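Long-range contacts in glycerol-3-phosphate dehydrogenase [NAD(+)] 1 (Saccharomyces cerevisiae, PDB 4FGW), which catalyses the NAD-dependent interconversion of dihydroxyacetone phosphate and sn-glycerol 3-phosphate, driving the glycerol production by which yeast withstands hyperosmotic stress: residues Cys176-Gly181 / Gly237-Gly242; Val312-Leu317 / Lys330-Gly335. All blocks are in the same frame, centred on the assembly; numbering follows the deposited sequence.

Overall arrangement
Contact 1 joins the two domains: its strand, 175-180, lies in the large mixed sheet of the N-terminal, Rossmann-type domain, and its helix, 235-257, opens the helical C-terminal domain. Contact 2 follows later along the chain, entirely within the C-terminal domain, where helices 310-320 and 325-333 pack against each other. The contact centres are 26 Å apart and their nearest atoms about 12 Å, so the two do not touch. Helix 235-257 connects them indirectly: it supplies residues 237-242 to contact 1, and further along it packs against residues 312-317 of contact 2. Between these places it carries Lys245, the proton acceptor inferred from related enzymes.

Contact 1 of 2, residues Cys176-Gly181 / Gly237-Gly242; sequences CGALSG and GISICG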
ATOM      1  N   CYS A 176       5.640 -25.351 -13.614  1.00 66.93           N
ATOM      2  CA  CYS A 176       4.442 -24.545 -13.391  1.00 63.31           C
ATOM      3  C   CYS A 176       4.673 -23.275 -12.598  1.00 64.52           C
ATOM      4  O   CYS A 176       5.133 -23.327 -11.455  1.00 64.64           O
ATOM      5  CB  CYS A 176       3.323 -25.394 -12.787  1.00 63.94           C
ATOM      6  SG  CYS A 176       1.746 -24.532 -12.604  1.00 64.20           S
ATOM      7  N   GLY A 177       4.323 -22.151 -13.215  1.00 58.73           N
ATOM      8  CA  GLY A 177       4.400 -20.835 -12.603  1.00 56.15           C
ATOM      9  C   GLY A 177       3.040 -20.351 -12.143  1.00 59.39           C
ATOM     10  O   GLY A 177       2.079 -21.125 -12.118  1.00 60.44           O
ATOM     11  N   ALA A 178       2.939 -19.067 -11.777  1.00 54.28           N
ATOM     12  CA  ALA A 178       1.671 -18.499 -11.310  1.00 51.52           C
ATOM     13  C   ALA A 178       1.356 -17.130 -11.903  1.00 50.81           C
ATOM     14  O   ALA A 178       2.259 -16.433 -12.350  1.00 49.55           O
ATOM     15  CB  ALA A 178       1.642 -18.445  -9.789  1.00 51.66           C
ATOM     16  N   LEU A 179       0.057 -16.788 -11.963  1.00 46.02           N
ATOM     17  CA  LEU A 179      -0.473 -15.504 -12.421  1.00 43.93           C
ATOM     18  C   LEU A 179      -1.385 -14.991 -11.301  1.00 47.44           C
ATOM     19  O   LEU A 179      -2.347 -15.670 -10.934  1.00 45.78           O
ATOM     20  CB  LEU A 179      -1.252 -15.647 -13.750  1.00 44.40           C
ATOM     21  CG  LEU A 179      -1.767 -14.351 -14.410  1.00 46.56           C
ATOM     22  CD1 LEU A 179      -1.764 -14.461 -15.903  1.00 47.16           C
ATOM     23  CD2 LEU A 179      -3.181 -13.982 -13.921  1.00 47.13           C
ATOM     24  N   SER A 180      -1.051 -13.809 -10.737  1.00 45.15           N
ATOM     25  CA  SER A 180      -1.813 -13.169  -9.650  1.00 43.65           C
ATOM     26  C   SER A 180      -1.567 -11.659  -9.615  1.00 45.33           C
ATOM     27  O   SER A 180      -0.457 -11.209  -9.844  1.00 44.92           O
ATOM     28  CB  SER A 180      -1.452 -13.799  -8.305  1.00 46.88           C
ATOM     29  OG  SER A 180      -2.396 -13.506  -7.290  1.00 52.41           O
ATOM     30  N   GLY A 181      -2.607 -10.893  -9.335  1.00 41.29           N
ATOM     31  CA  GLY A 181      -2.511  -9.439  -9.243  1.00 38.77           C
ATOM     32  C   GLY A 181      -3.777  -8.806  -8.716  1.00 40.33           C
ATOM     33  O   GLY A 181      -4.741  -9.512  -8.422  1.00 38.97           O
ATOM     34  N   GLY A 237       6.330 -16.019  -3.601  1.00 63.58           N
ATOM     35  CA  GLY A 237       5.935 -14.673  -3.177  1.00 61.45           C
ATOM     36  C   GLY A 237       4.568 -14.242  -3.664  1.00 65.19           C
ATOM     37  O   GLY A 237       3.713 -13.871  -2.852  1.00 64.11           O
ATOM     38  N   ILE A 238       4.327 -14.355  -4.952  1.00 62.90           N
ATOM     39  CA  ILE A 238       3.043 -13.974  -5.492  1.00 61.54           C
ATOM     40  C   ILE A 238       1.868 -14.829  -5.031  1.00 63.47           C
ATOM     41  O   ILE A 238       0.767 -14.343  -4.933  1.00 62.23           O
ATOM     42  CB  ILE A 238       3.124 -13.794  -7.003  1.00 66.21           C
ATOM     43  CG1 ILE A 238       2.511 -14.940  -7.777  1.00 65.55           C
ATOM     44  CG2 ILE A 238       4.524 -13.721  -7.392  1.00 70.64           C
ATOM     45  CD1 ILE A 238       2.458 -14.667  -9.236  1.00 70.36           C
ATOM     46  N   SER A 239       2.140 -16.080  -4.696  1.00 60.25           N
ATOM     47  CA  SER A 239       1.157 -17.035  -4.170  1.00 60.42           C
ATOM     48  C   SER A 239       0.692 -16.812  -2.737  1.00 64.64           C
ATOM     49  O   SER A 239      -0.504 -16.929  -2.467  1.00 63.36           O
ATOM     50  CB  SER A 239       1.664 -18.463  -4.334  1.00 63.71           C
ATOM     51  OG  SER A 239       2.093 -18.693  -5.664  1.00 68.26           O
ATOM     52  N   ILE A 240       1.621 -16.537  -1.815  1.00 63.04           N
ATOM     53  CA  ILE A 240       1.264 -16.345  -0.409  1.00 64.50           C
ATOM     54  C   ILE A 240       0.432 -15.093  -0.141  1.00 66.29           C
ATOM     55  O   ILE A 240      -0.452 -15.120   0.715  1.00 66.32           O
ATOM     56  CB  ILE A 240       2.426 -16.599   0.588  1.00 70.74           C
ATOM     57  CG1 ILE A 240       3.461 -15.486   0.563  1.00 70.71           C
ATOM     58  CG2 ILE A 240       3.066 -17.995   0.400  1.00 74.33           C
ATOM     59  CD1 ILE A 240       3.633 -14.920   1.865  1.00 82.62           C
ATOM     60  N   CYS A 241       0.680 -14.025  -0.929  1.00 61.76           N
ATOM     61  CA  CYS A 241      -0.036 -12.749  -0.887  1.00 59.15           C
ATOM     62  C   CYS A 241      -1.533 -12.949  -1.137  1.00 57.83           C
ATOM     63  O   CYS A 241      -2.334 -12.404  -0.389  1.00 55.81           O
ATOM     64  CB  CYS A 241       0.556 -11.775  -1.899  1.00 59.01           C
ATOM     65  SG  CYS A 241       2.248 -11.244  -1.538  1.00 64.66           S
ATOM     66  N   GLY A 242      -1.878 -13.740  -2.163  1.00 53.42           N
ATOM     67  CA  GLY A 242      -3.247 -14.058  -2.576  1.00 52.57           C
ATOM     68  C   GLY A 242      -4.142 -14.665  -1.511  1.00 57.89           C
ATOM     69  O   GLY A 242      -5.371 -14.545  -1.588  1.00 58.34           O
TER
HETATM   70  O   HOH W   1      -2.114 -15.898  -5.356  1.00 56.65           O
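Ile238 reaches from its helix to the strand 176-180 and lies against Ala178 and Ser180, whose CB atoms point toward the helix. From CB, which points toward the strand, the chain runs out through CG1. A chi1 of 104°, well off a staggered value, brings CG1 alongside both residues, 4.1 Å from Ala178 CB and 4.2 Å from Ser180 CB. The tip, CD1, approaches the strand backbone more closely than its side chains: it is 3.6 Å from Ala178 O, and Ser180 N is 3.9 Å away. Ala178 CB closes on the same methyl at 3.9 Å, so CD1 touches both the peptide and the side chain of Ala178.

The strand belongs to the mixed sheet of the Rossmann-type domain, between strands 146-149 and 194-199, while the helix begins the C-terminal domain; the axes of strand 176-180 and the helical turn 237-242 come within 8.5 Å at 45°. This is therefore a buried packing of strand on helix between the two domains, with no direct hydrogen bond across it.

Water bridges the polar side. One molecule donates to Ser180 OG at 3.1 Å and, weakly, to Ile238 O, giving this helix carbonyl a link to the strand. Ser180 also packs on Lys152, inferred from relatives to bind substrate, and Lys152 NZ is hydrogen-bonded to Gly181 O. Ser239 stands beside Ala178, its OG 4.2 Å from Ala178 CB, but the hydroxyl is engaged within its own helix by a hydrogen bond with Val235 O.

Contact 2 of 2, residues Val312-Leu317 / Lys330-Gly335; sequences VKVARL and KELLNG
Leu317 meets the carboxylate of Glu331 through its CD2 methyl, which lies 3.4 Å from Glu331 OE1, the two side chains crossing at about a right angle. This is an apolar methyl against a carboxylate oxygen, probably charged, and the acid also touches Lys323. The guanidinium of Arg316 makes no contact with the second segment; one of its faces lies over the backbone of its own helix, with Val312 O above its centre and Lys313 N toward the rim. Arg316 NE forms a salt bridge to Glu256 on helix 235-257.

Leu332 contributes the largest share of the buried surface. Its CG stands anti to the carbonyl carbon (chi1 -49°), and from it CD1 packs 3.6 Å from Lys313 O, an oxygen that also accepts the helical bond from Leu317 N. The same methyl lies 3.7 Å from Leu317 CD2 and 3.8 Å from Lys313 CG, while CD2 of Leu332 faces Lys313 CE, far along the extended lysine chain. An alanine in place of Leu332 would probably open a gap between the helices, leaving Leu317 CD2 and Lys313 CG without the CD1 methyl to pack on.

The segments lie on consecutive helices, 310-320 and 325-333, of the all-helical C-terminal domain, joined by a short loop. On the buried side Val314 CG2 presses on the branched end of Leu333, 3.7 Å from Leu333 CD1 and 4.0 Å from Leu333 CD2. Leu333 lies close to Arg310, which by similarity binds substrate and NAD.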
ATOM      1  N   VAL A 312     -13.200  -7.433   4.086  1.00 57.31           N
ATOM      2  CA  VAL A 312     -13.267  -6.127   4.758  1.00 57.21           C
ATOM      3  C   VAL A 312     -14.714  -5.777   5.182  1.00 63.62           C
ATOM      4  O   VAL A 312     -14.919  -5.323   6.309  1.00 64.41           O
ATOM      5  CB  VAL A 312     -12.500  -4.989   3.992  1.00 58.46           C
ATOM      6  CG1 VAL A 312     -13.165  -4.612   2.679  1.00 57.06           C
ATOM      7  CG2 VAL A 312     -12.301  -3.754   4.861  1.00 58.72           C
ATOM      8  N   LYS A 313     -15.707  -6.067   4.304  1.00 61.30           N
ATOM      9  CA  LYS A 313     -17.138  -5.812   4.518  1.00 63.51           C
ATOM     10  C   LYS A 313     -17.702  -6.598   5.707  1.00 70.51           C
ATOM     11  O   LYS A 313     -18.428  -6.014   6.517  1.00 72.23           O
ATOM     12  CB  LYS A 313     -17.939  -6.109   3.233  1.00 65.89           C
ATOM     13  CG  LYS A 313     -19.323  -5.470   3.182  1.00 79.46           C
ATOM     14  CD  LYS A 313     -19.958  -5.620   1.803  1.00 88.92           C
ATOM     15  CE  LYS A 313     -21.244  -4.836   1.699  1.00100.86           C
ATOM     16  NZ  LYS A 313     -21.756  -4.787   0.305  1.00109.07           N
ATOM     17  N   VAL A 314     -17.372  -7.911   5.813  1.00 67.85           N
ATOM     18  CA  VAL A 314     -17.827  -8.783   6.915  1.00 71.06           C
ATOM     19  C   VAL A 314     -17.266  -8.279   8.244  1.00 73.88           C
ATOM     20  O   VAL A 314     -18.025  -8.095   9.204  1.00 76.67           O
ATOM     21  CB  VAL A 314     -17.520 -10.290   6.666  1.00 76.01           C
ATOM     22  CG1 VAL A 314     -17.646 -11.121   7.947  1.00 79.27           C
ATOM     23  CG2 VAL A 314     -18.434 -10.855   5.587  1.00 76.44           C
ATOM     24  N   ALA A 315     -15.943  -8.010   8.265  1.00 66.33           N
ATOM     25  CA  ALA A 315     -15.194  -7.521   9.417  1.00 66.13           C
ATOM     26  C   ALA A 315     -15.720  -6.178   9.924  1.00 69.37           C
ATOM     27  O   ALA A 315     -15.776  -5.959  11.134  1.00 71.93           O
ATOM     28  CB  ALA A 315     -13.733  -7.410   9.052  1.00 64.11           C
ATOM     29  N   ARG A 316     -16.114  -5.294   8.991  1.00 63.53           N
ATOM     30  CA  ARG A 316     -16.680  -3.969   9.255  1.00 64.05           C
ATOM     31  C   ARG A 316     -18.038  -4.110   9.974  1.00 71.90           C
ATOM     32  O   ARG A 316     -18.295  -3.394  10.943  1.00 72.51           O
ATOM     33  CB  ARG A 316     -16.832  -3.205   7.928  1.00 61.17           C
ATOM     34  CG  ARG A 316     -16.622  -1.716   8.047  1.00 70.61           C
ATOM     35  CD  ARG A 316     -16.885  -1.016   6.730  1.00 77.74           C
ATOM     36  NE  ARG A 316     -15.739  -1.068   5.820  1.00 80.47           N
ATOM     37  CZ  ARG A 316     -15.801  -1.476   4.555  1.00 90.60           C
ATOM     38  NH1 ARG A 316     -16.953  -1.892   4.039  1.00 77.13           N
ATOM     39  NH2 ARG A 316     -14.712  -1.473   3.796  1.00 71.10           N
ATOM     40  N   LEU A 317     -18.882  -5.064   9.522  1.00 70.91           N
ATOM     41  CA  LEU A 317     -20.187  -5.338  10.121  1.00 74.84           C
ATOM     42  C   LEU A 317     -20.029  -5.948  11.513  1.00 82.46           C
ATOM     43  O   LEU A 317     -20.771  -5.561  12.415  1.00 85.59           O
ATOM     44  CB  LEU A 317     -21.071  -6.209   9.207  1.00 75.32           C
ATOM     45  CG  LEU A 317     -22.534  -6.411   9.659  1.00 84.27           C
ATOM     46  CD1 LEU A 317     -23.317  -5.092   9.705  1.00 84.82           C
ATOM     47  CD2 LEU A 317     -23.238  -7.410   8.781  1.00 87.56           C
ATOM     48  N   LYS A 330     -23.514 -14.341   6.371  1.00101.17           N
ATOM     49  CA  LYS A 330     -24.846 -14.679   5.856  1.00105.23           C
ATOM     50  C   LYS A 330     -25.629 -13.407   5.475  1.00111.79           C
ATOM     51  O   LYS A 330     -26.302 -13.393   4.441  1.00111.38           O
ATOM     52  CB  LYS A 330     -25.624 -15.517   6.903  1.00112.65           C
ATOM     53  CG  LYS A 330     -27.062 -15.878   6.522  1.00129.25           C
ATOM     54  CD  LYS A 330     -27.270 -17.376   6.391  1.00140.56           C
ATOM     55  CE  LYS A 330     -28.722 -17.715   6.168  1.00151.56           C
ATOM     56  NZ  LYS A 330     -28.942 -19.183   6.108  1.00160.47           N
ATOM     57  N   GLU A 331     -25.533 -12.350   6.315  1.00110.58           N
ATOM     58  CA  GLU A 331     -26.229 -11.073   6.148  1.00111.52           C
ATOM     59  C   GLU A 331     -25.824 -10.283   4.899  1.00113.75           C
ATOM     60  O   GLU A 331     -26.675  -9.616   4.309  1.00114.12           O
ATOM     61  CB  GLU A 331     -26.079 -10.200   7.406  1.00113.97           C
ATOM     62  CG  GLU A 331     -27.220  -9.216   7.600  1.00127.46           C
ATOM     63  CD  GLU A 331     -27.020  -8.213   8.718  1.00148.51           C
ATOM     64  OE1 GLU A 331     -26.638  -7.059   8.420  1.00137.77           O
ATOM     65  OE2 GLU A 331     -27.265  -8.575   9.892  1.00146.92           O
ATOM     66  N   LEU A 332     -24.543 -10.344   4.503  1.00108.27           N
ATOM     67  CA  LEU A 332     -24.065  -9.578   3.351  1.00105.57           C
ATOM     68  C   LEU A 332     -23.753 -10.411   2.113  1.00110.00           C
ATOM     69  O   LEU A 332     -24.202 -10.056   1.023  1.00108.89           O
ATOM     70  CB  LEU A 332     -22.827  -8.718   3.712  1.00102.69           C
ATOM     71  CG  LEU A 332     -22.881  -7.835   4.963  1.00108.58           C
ATOM     72  CD1 LEU A 332     -21.489  -7.604   5.512  1.00106.30           C
ATOM     73  CD2 LEU A 332     -23.573  -6.508   4.685  1.00111.27           C
ATOM     74  N   LEU A 333     -22.951 -11.482   2.267  1.00107.67           N
ATOM     75  CA  LEU A 333     -22.464 -12.277   1.137  1.00106.63           C
ATOM     76  C   LEU A 333     -23.405 -13.352   0.595  1.00114.67           C
ATOM     77  O   LEU A 333     -23.091 -13.963  -0.433  1.00113.86           O
ATOM     78  CB  LEU A 333     -21.058 -12.866   1.413  1.00104.60           C
ATOM     79  CG  LEU A 333     -20.084 -12.112   2.340  1.00107.62           C
ATOM     80  CD1 LEU A 333     -18.831 -12.925   2.557  1.00106.79           C
ATOM     81  CD2 LEU A 333     -19.707 -10.747   1.783  1.00106.92           C
ATOM     82  N   ASN A 334     -24.560 -13.559   1.256  1.00115.10           N
ATOM     83  CA  ASN A 334     -25.574 -14.566   0.923  1.00118.25           C
ATOM     84  C   ASN A 334     -25.018 -15.985   0.621  1.00121.45           C
ATOM     85  O   ASN A 334     -24.707 -16.710   1.567  1.00122.49           O
ATOM     86  CB  ASN A 334     -26.683 -14.036  -0.032  1.00121.23           C
ATOM     87  CG  ASN A 334     -26.425 -14.061  -1.529  1.00140.82           C
ATOM     88  OD1 ASN A 334     -27.233 -14.584  -2.307  1.00136.13           O
ATOM     89  ND2 ASN A 334     -25.327 -13.473  -1.979  1.00127.91           N
ATOM     90  N   GLY A 335     -24.828 -16.329  -0.654  1.00115.62           N
ATOM     91  CA  GLY A 335     -24.299 -17.626  -1.063  1.00114.94           C
ATOM     92  C   GLY A 335     -22.808 -17.622  -1.333  1.00113.32           C
ATOM     93  O   GLY A 335     -22.326 -18.419  -2.143  1.00112.83           O
TER